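Transthyretin-like protein (Klebsiella pneumoniae subsp. pneumoniae, PDB 3QVA) catalyses the hydrolysis of 5-hydroxyisourate, a step of purine breakdown, as a homotetrameric enzyme of the transthyretin family. Local coordinates at the interface of chains A and B and the interface of chains A and C. Residues are numbered along the deposited sequence; one frame, centred on the assembly and turned at random. Chains: chain A/B/C, Transthyretin-like protein.

Contact 1 and contact 2 lie about 16 Å apart, measured between the centres of their C-alpha atoms, and both draw on strand 109-113. In contact 1 that strand of chain A runs antiparallel to its counterpart in chain B, and strand 82-90 of chain A approaches its counterpart, 82-91 of chain B, through water. In contact 2 the end of the same strand in chain C leads into the last residues of the chain, which reach strand 12-18 and A:Arg49 of chain A. One strand thus serves beta pairing and, through its C-terminal extension, the active-site region, suggesting that tetramer assembly helps to build the catalytic sites.

Contact 1: the interface of chains A and B. Residues chain A 86, 110-112; chain B 82, 86, 110-111.
Antiparallel strand pairing across a two-fold axis forms this interface and joins the beta-sheets of chains A and B within the homotetramer. Strand 109-113 supplies the direct backbone bonds. A:Thr112 N donates to B:Trp110 O at 2.9 Å, and B:Trp110 N returns a bond to A:Thr112 O at 3.0 Å. Strands 82-90 and 82-91 stand farther apart, and two waters bridge them. Water 1 links A:Gln86 N to B:Gln86 O; water 2 lies 2.7 Å from A:Gln86 O and also binds B:Gln86 N. Between these two pairings the tryptophan indoles meet edge to face, their six-membered rings turned 64° to each other and CH2 of A:Trp110 lying 3.7 Å from CZ2 of B:Trp110. The methyl CG2 of A:Thr112, set between its backbone N and carbonyl carbon, lies over the face of the B:Trp110 indole, toward its NE1-CD1 side and 3.7 Å from NE1, and reaches CE2 of B:Phe82 tip to tip at 3.7 Å. Beyond the waters, both Gln86 chains are extended, with CG anti to the backbone N (chi1 179° in A:Gln86), and their amides meet with planes 56° apart. OE1 of A:Gln86 lies 3.1 Å from NE2 of B:Gln86, but the N-H points elsewhere, so the amides touch without a hydrogen bond. Paired backbones, bridging waters and indoles packed edge to face together hold the two subunits in register.

Contact 2: the interface of chains A and C. Residues chain A 15, 17, 24, 47, 49; chain C 113-116.
CG of A:His15 stands anti to the backbone N (chi1 -180°), and OG of C:Ser116 sits between its own backbone N and carbonyl carbon (chi1 66°), which brings imidazole and hydroxyl together across the interface. C:Ser116 closes the C-terminal Tyr-Arg-Gly-Ser segment, the signature tail of 5-hydroxyisourate hydrolases in the transthyretin family, and A:His15 and A:Arg49 are conserved active-site residues of these enzymes. The ring nitrogen NE2 of A:His15 donates to the hydroxyl OG of C:Ser116 at 3.0 Å. The hydroxyl lies 15° out of the imidazole plane, and the bond is bent at the hydrogen. Over one face of the same ring lies the guanidinium of A:Arg49, its CZ 3.7 Å above the plane and near the ring centre. The arginine is extended from CG to NE. NH2 of A:Arg49 makes a weak hydrogen bond of 3.2 Å to O of C:Ser116, a terminal carboxylate oxygen that lies at the guanidinium edge and in its plane. Side chain and carboxylate of one terminal residue thus engage both A:His15 and the guanidinium lying over its face. Apolar groups border the tail: CG of A:Pro24 packs against CB of C:Ser116 at 3.7 Å. A:Leu17 crosses C:Tyr113 at about a right angle, with CD1 near the CE1 side of the phenol at a separation too short to be trusted, and that methyl also lies 3.9 Å from CA of C:Gly115.

Contact 1: the interface of chains A and B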
loop_
_atom_site.group_PDB
_atom_site.type_symbol
_atom_site.label_atom_id
_atom_site.label_comp_id
_atom_site.label_asym_id
_atom_site.label_seq_id
_atom_site.Cartn_x
_atom_site.Cartn_y
_atom_site.Cartn_z
ATOM N N GLN A 86 -0.149 13.809 -4.494
ATOM C CA GLN A 86 -1.275 14.294 -5.273
ATOM C C GLN A 86 -2.150 13.128 -5.724
ATOM O O GLN A 86 -1.650 12.163 -6.315
ATOM C CB GLN A 86 -0.776 15.093 -6.484
ATOM C CG GLN A 86 -1.893 15.611 -7.369
ATOM C CD GLN A 86 -1.389 16.372 -8.587
ATOM O OE1 GLN A 86 -1.624 15.958 -9.726
ATOM N NE2 GLN A 86 -0.695 17.482 -8.357
ATOM N N TRP A 110 4.033 5.998 -0.340
ATOM C CA TRP A 110 2.692 6.367 0.071
ATOM C C TRP A 110 1.649 5.703 -0.799
ATOM O O TRP A 110 1.952 5.224 -1.904
ATOM C CB TRP A 110 2.512 7.896 0.108
ATOM C CG TRP A 110 2.524 8.584 -1.236
ATOM C CD1 TRP A 110 3.616 8.990 -1.941
ATOM C CD2 TRP A 110 1.380 8.967 -2.005
ATOM N NE1 TRP A 110 3.223 9.596 -3.116
ATOM C CE2 TRP A 110 1.856 9.595 -3.176
ATOM C CE3 TRP A 110 -0.003 8.840 -1.815
ATOM C CZ2 TRP A 110 0.995 10.095 -4.161
ATOM C CZ3 TRP A 110 -0.861 9.341 -2.790
ATOM C CH2 TRP A 110 -0.353 9.958 -3.953
ATOM N N SER A 111 0.428 5.662 -0.283
ATOM C CA SER A 111 -0.682 5.057 -1.000
ATOM C C SER A 111 -2.005 5.768 -0.755
ATOM O O SER A 111 -2.182 6.521 0.213
ATOM C CB SER A 111 -0.804 3.574 -0.645
ATOM O OG SER A 111 -1.312 3.396 0.657
ATOM N N THR A 112 -2.937 5.523 -1.660
ATOM C CA THR A 112 -4.299 5.978 -1.485
ATOM C C THR A 112 -5.259 4.892 -1.952
ATOM O O THR A 112 -4.862 3.942 -2.629
ATOM C CB THR A 112 -4.552 7.304 -2.236
ATOM O OG1 THR A 112 -5.831 7.825 -1.860
ATOM C CG2 THR A 112 -4.497 7.105 -3.755
ATOM N N PHE B 82 -9.696 6.911 -9.947
ATOM C CA PHE B 82 -8.447 7.640 -10.158
ATOM C C PHE B 82 -8.178 7.826 -11.646
ATOM O O PHE B 82 -8.163 6.863 -12.405
ATOM C CB PHE B 82 -7.282 6.947 -9.432
ATOM C CG PHE B 82 -7.525 6.783 -7.957
ATOM C CD1 PHE B 82 -8.015 5.581 -7.451
ATOM C CD2 PHE B 82 -7.325 7.844 -7.086
ATOM C CE1 PHE B 82 -8.279 5.435 -6.091
ATOM C CE2 PHE B 82 -7.585 7.704 -5.718
ATOM C CZ PHE B 82 -8.064 6.490 -5.226
ATOM N N GLN B 86 0.152 10.312 -10.274
ATOM C CA GLN B 86 1.298 11.218 -10.355
ATOM C C GLN B 86 2.179 11.065 -9.119
ATOM O O GLN B 86 1.690 11.164 -7.995
ATOM C CB GLN B 86 0.817 12.669 -10.497
ATOM C CG GLN B 86 1.946 13.672 -10.590
ATOM C CD GLN B 86 1.480 15.121 -10.651
ATOM O OE1 GLN B 86 1.795 15.921 -9.764
ATOM N NE2 GLN B 86 0.739 15.466 -11.698
ATOM N N TRP B 110 -4.102 3.033 -5.400
ATOM C CA TRP B 110 -2.759 2.854 -5.933
ATOM C C TRP B 110 -1.697 3.306 -4.945
ATOM O O TRP B 110 -1.977 4.053 -3.996
ATOM C CB TRP B 110 -2.596 3.556 -7.295
ATOM C CG TRP B 110 -2.582 5.059 -7.246
ATOM C CD1 TRP B 110 -3.666 5.898 -7.225
ATOM C CD2 TRP B 110 -1.422 5.898 -7.238
ATOM N NE1 TRP B 110 -3.248 7.211 -7.191
ATOM C CE2 TRP B 110 -1.877 7.240 -7.204
ATOM C CE3 TRP B 110 -0.041 5.647 -7.254
ATOM C CZ2 TRP B 110 -0.998 8.334 -7.175
ATOM C CZ3 TRP B 110 0.837 6.733 -7.227
ATOM C CH2 TRP B 110 0.350 8.062 -7.193
ATOM N N SER B 111 -0.479 2.824 -5.148
ATOM C CA SER B 111 0.605 3.205 -4.262
ATOM C C SER B 111 1.932 3.246 -4.985
ATOM O O SER B 111 2.082 2.729 -6.090
ATOM C CB SER B 111 0.690 2.257 -3.066
ATOM O OG SER B 111 1.004 0.950 -3.477
HETATM O O HOH W 1 2.099 12.985 -6.075
HETATM O O HOH W 2 -2.054 11.415 -8.848
#

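Contact 2: the interface of chains A and C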
loop_
_atom_site.group_PDB
_atom_site.type_symbol
_atom_site.label_atom_id
_atom_site.label_comp_id
_atom_site.label_asym_id
_atom_site.label_seq_id
_atom_site.Cartn_x
_atom_site.Cartn_y
_atom_site.Cartn_z
ATOM N N HIS A 15 -8.226 11.219 5.460
ATOM C CA HIS A 15 -7.642 10.751 6.692
ATOM C C HIS A 15 -6.208 10.425 6.315
ATOM O O HIS A 15 -5.973 9.744 5.321
ATOM C CB HIS A 15 -8.402 9.502 7.157
ATOM C CG HIS A 15 -7.897 8.907 8.436
ATOM N ND1 HIS A 15 -8.063 7.574 8.744
ATOM C CD2 HIS A 15 -7.252 9.461 9.491
ATOM C CE1 HIS A 15 -7.537 7.330 9.930
ATOM N NE2 HIS A 15 -7.044 8.458 10.408
ATOM N N LEU A 17 -2.639 8.812 7.656
ATOM C CA LEU A 17 -1.935 8.033 8.657
ATOM C C LEU A 17 -0.465 7.929 8.291
ATOM O O LEU A 17 -0.127 7.637 7.146
ATOM C CB LEU A 17 -2.543 6.635 8.733
ATOM C CG LEU A 17 -3.948 6.589 9.332
ATOM C CD1 LEU A 17 -4.726 5.461 8.720
ATOM C CD2 LEU A 17 -3.892 6.475 10.858
ATOM N N PRO A 24 -1.910 8.763 13.486
ATOM C CA PRO A 24 -2.507 9.739 12.583
ATOM C C PRO A 24 -1.555 10.907 12.359
ATOM O O PRO A 24 -0.836 11.310 13.280
ATOM C CB PRO A 24 -3.751 10.209 13.345
ATOM C CG PRO A 24 -4.050 9.107 14.301
ATOM C CD PRO A 24 -2.712 8.595 14.713
ATOM N N GLN A 47 -6.644 13.643 14.818
ATOM C CA GLN A 47 -6.971 12.290 14.356
ATOM C C GLN A 47 -6.539 12.060 12.907
ATOM O O GLN A 47 -6.845 11.017 12.322
ATOM C CB GLN A 47 -8.470 12.007 14.511
ATOM C CG GLN A 47 -8.902 11.684 15.938
ATOM N N ARG A 49 -7.474 13.829 10.342
ATOM C CA ARG A 49 -8.667 13.903 9.493
ATOM C C ARG A 49 -9.040 15.304 9.027
ATOM O O ARG A 49 -8.738 16.299 9.689
ATOM C CB ARG A 49 -9.865 13.261 10.205
ATOM C CG ARG A 49 -9.728 11.754 10.386
ATOM C CD ARG A 49 -10.918 11.181 11.121
ATOM N NE ARG A 49 -10.753 9.759 11.420
ATOM C CZ ARG A 49 -11.090 8.768 10.597
ATOM N NH1 ARG A 49 -11.610 9.026 9.404
ATOM N NH2 ARG A 49 -10.907 7.508 10.973
ATOM N N TYR C 113 -2.368 -2.029 8.257
ATOM C CA TYR C 113 -1.687 -0.975 8.979
ATOM C C TYR C 113 -2.438 -0.746 10.267
ATOM O O TYR C 113 -3.548 -1.248 10.446
ATOM C CB TYR C 113 -1.622 0.315 8.142
ATOM C CG TYR C 113 -2.970 0.923 7.812
ATOM C CD1 TYR C 113 -3.495 1.938 8.596
ATOM C CD2 TYR C 113 -3.713 0.487 6.717
ATOM C CE1 TYR C 113 -4.729 2.498 8.315
ATOM C CE2 TYR C 113 -4.962 1.052 6.423
ATOM C CZ TYR C 113 -5.452 2.063 7.231
ATOM O OH TYR C 113 -6.675 2.651 6.973
ATOM N N ARG C 114 -1.835 0.012 11.172
ATOM C CA ARG C 114 -2.583 0.438 12.325
ATOM C C ARG C 114 -3.262 1.762 12.013
ATOM O O ARG C 114 -2.594 2.785 11.823
ATOM C CB ARG C 114 -1.714 0.557 13.558
ATOM C CG ARG C 114 -2.588 0.590 14.785
ATOM C CD ARG C 114 -1.896 1.180 15.942
ATOM N NE ARG C 114 -2.750 1.118 17.121
ATOM C CZ ARG C 114 -2.283 0.966 18.354
ATOM N NH1 ARG C 114 -0.973 0.847 18.552
ATOM N NH2 ARG C 114 -3.119 0.926 19.382
ATOM N N GLY C 115 -4.590 1.720 11.938
ATOM C CA GLY C 115 -5.394 2.902 11.642
ATOM C C GLY C 115 -5.805 3.614 12.913
ATOM O O GLY C 115 -5.198 3.414 13.968
ATOM N N SER C 116 -6.837 4.445 12.806
ATOM C CA SER C 116 -7.385 5.163 13.958
ATOM C C SER C 116 -8.882 5.425 13.791
ATOM O O SER C 116 -9.433 5.306 12.695
ATOM C CB SER C 116 -6.620 6.471 14.218
ATOM O OG SER C 116 -6.800 7.413 13.171
ATOM O OXT SER C 116 -9.582 5.752 14.755
#